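Side-chain contact in acyl-CoA dehydrogenase (Mycobacterium thermoresistibile, PDB 3PFD), which probably catalyses the FAD-dependent 2,3-dehydrogenation of saturated acyl-CoA thioesters, passing the electrons on to an acceptor: residues C[295-298]-C[299-303]. Residues are numbered along the deposited sequence; the frame is centred on the assembly and turned at random.
Sequences QFML and ADMAM
Met297 and Met301, one helical turn apart, meet where CG of Met297 lies 4.0 Å from the sulfur SD of Met301, the two flexible chains crossing at a slant. Leu298 comes to the same sulfur with its CD2 methyl, 4.2 Å from SD of Met301, so one thioether is shared by two apolar neighbours. Met301 has CG turned beside its own backbone N (chi1 -67°), which lays the chain back over the preceding turn. Methionine suits this place because its flexible, unbranched thioether chain, here bent at chi3, can fit between neighbours such as Leu298 and helix 326-352.

Beneath the side chains, the polar backbone is satisfied by regular i to i+4 bonding. Carbonyl oxygens of Gln295, Phe296, Met297 and Leu298 accept from the N-H groups of Ala299, Asp300, Met301 and Ala302; the shortest, Asp300 N to Phe296 O, is 2.8 Å, and the straightest, Ala302 N to Leu298 O, has an N-H...O angle of 173°. One turn on, Met303 N donates to Ala299 O.

The carboxylate of Asp300 lies near Phe296 O, but both are acceptors; its OD1 instead forms a salt bridge with NE of Arg384 of the second subunit, while Gln295 NE2 gives a weak hydrogen bond to Ser289 O. The Phe296 side chain lies about 4 Å from a bound reduced flavin adenine dinucleotide, and Ala299 and Ala302, small residues that suit a close approach, pack on Met387 and Phe328 of the second subunit. Within the chain, helix 292-321 rests Met297, Leu298 and Met301 on helix 326-352, while Leu298 and Ala302 also face helix 256-280, in the helical C-terminal domain of the acyl-CoA dehydrogenase fold.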
loop_
_atom_site.group_PDB
_atom_site.type_symbol
_atom_site.label_atom_id
_atom_site.label_comp_id
_atom_site.label_asym_id
_atom_site.label_seq_id
_atom_site.Cartn_x
_atom_site.Cartn_y
_atom_site.Cartn_z
ATOM N N GLN C 295 -12.155 -10.975 8.003
ATOM C CA GLN C 295 -13.318 -10.134 7.715
ATOM C C GLN C 295 -12.877 -8.799 7.087
ATOM O O GLN C 295 -13.457 -8.352 6.111
ATOM C CB GLN C 295 -14.170 -9.918 8.978
ATOM C CG GLN C 295 -14.699 -11.244 9.571
ATOM C CD GLN C 295 -15.365 -11.116 10.946
ATOM O OE1 GLN C 295 -15.156 -10.151 11.696
ATOM N NE2 GLN C 295 -16.200 -12.104 11.270
ATOM N N PHE C 296 -11.847 -8.174 7.637
ATOM C CA PHE C 296 -11.393 -6.864 7.121
ATOM C C PHE C 296 -10.788 -6.979 5.725
ATOM O O PHE C 296 -11.007 -6.113 4.883
ATOM C CB PHE C 296 -10.403 -6.187 8.096
ATOM C CG PHE C 296 -11.069 -5.531 9.312
ATOM C CD1 PHE C 296 -12.377 -5.867 9.697
ATOM C CD2 PHE C 296 -10.362 -4.612 10.085
ATOM C CE1 PHE C 296 -12.992 -5.248 10.802
ATOM C CE2 PHE C 296 -10.942 -4.014 11.225
ATOM C CZ PHE C 296 -12.268 -4.330 11.575
ATOM N N MET C 297 -10.045 -8.051 5.486
ATOM C CA MET C 297 -9.477 -8.299 4.173
ATOM C C MET C 297 -10.577 -8.521 3.126
ATOM O O MET C 297 -10.502 -7.969 2.034
ATOM C CB MET C 297 -8.487 -9.473 4.192
ATOM C CG MET C 297 -7.873 -9.736 2.826
ATOM S SD MET C 297 -6.761 -11.145 2.752
ATOM C CE MET C 297 -5.286 -10.481 3.528
ATOM N N LEU C 298 -11.602 -9.299 3.480
ATOM C CA LEU C 298 -12.778 -9.475 2.593
ATOM C C LEU C 298 -13.480 -8.150 2.297
ATOM O O LEU C 298 -13.848 -7.886 1.155
ATOM C CB LEU C 298 -13.771 -10.523 3.148
ATOM C CG LEU C 298 -13.249 -11.977 3.236
ATOM C CD1 LEU C 298 -14.126 -12.858 4.152
ATOM C CD2 LEU C 298 -13.105 -12.634 1.871
ATOM N N ALA C 299 -13.657 -7.317 3.333
ATOM C CA ALA C 299 -14.251 -6.000 3.159
ATOM C C ALA C 299 -13.374 -5.149 2.221
ATOM O O ALA C 299 -13.887 -4.475 1.321
ATOM C CB ALA C 299 -14.403 -5.303 4.543
ATOM N N ASP C 300 -12.053 -5.153 2.440
ATOM C CA ASP C 300 -11.156 -4.389 1.563
ATOM C C ASP C 300 -11.324 -4.843 0.094
ATOM O O ASP C 300 -11.341 -4.022 -0.826
ATOM C CB ASP C 300 -9.686 -4.516 1.984
ATOM C CG ASP C 300 -9.374 -3.798 3.300
ATOM O OD1 ASP C 300 -10.158 -2.931 3.737
ATOM O OD2 ASP C 300 -8.321 -4.105 3.904
ATOM N N MET C 301 -11.432 -6.150 -0.116
ATOM C CA MET C 301 -11.518 -6.686 -1.466
ATOM C C MET C 301 -12.780 -6.149 -2.130
ATOM O O MET C 301 -12.696 -5.525 -3.187
ATOM C CB MET C 301 -11.479 -8.211 -1.439
ATOM C CG MET C 301 -10.119 -8.782 -0.967
ATOM S SD MET C 301 -10.242 -10.449 -0.268
ATOM C CE MET C 301 -10.475 -11.437 -1.734
ATOM N N ALA C 302 -13.930 -6.337 -1.468
ATOM C CA ALA C 302 -15.223 -5.931 -1.990
ATOM C C ALA C 302 -15.341 -4.424 -2.227
ATOM O O ALA C 302 -15.884 -3.985 -3.251
ATOM C CB ALA C 302 -16.355 -6.399 -1.030
ATOM N N MET C 303 -14.857 -3.636 -1.265
ATOM C CA MET C 303 -14.908 -2.187 -1.368
ATOM C C MET C 303 -14.203 -1.694 -2.633
ATOM O O MET C 303 -14.756 -0.877 -3.383
ATOM C CB MET C 303 -14.241 -1.566 -0.127
ATOM C CG MET C 303 -14.023 -0.067 -0.157
ATOM S SD MET C 303 -13.367 0.534 1.444
ATOM C CE MET C 303 -11.722 -0.168 1.475
#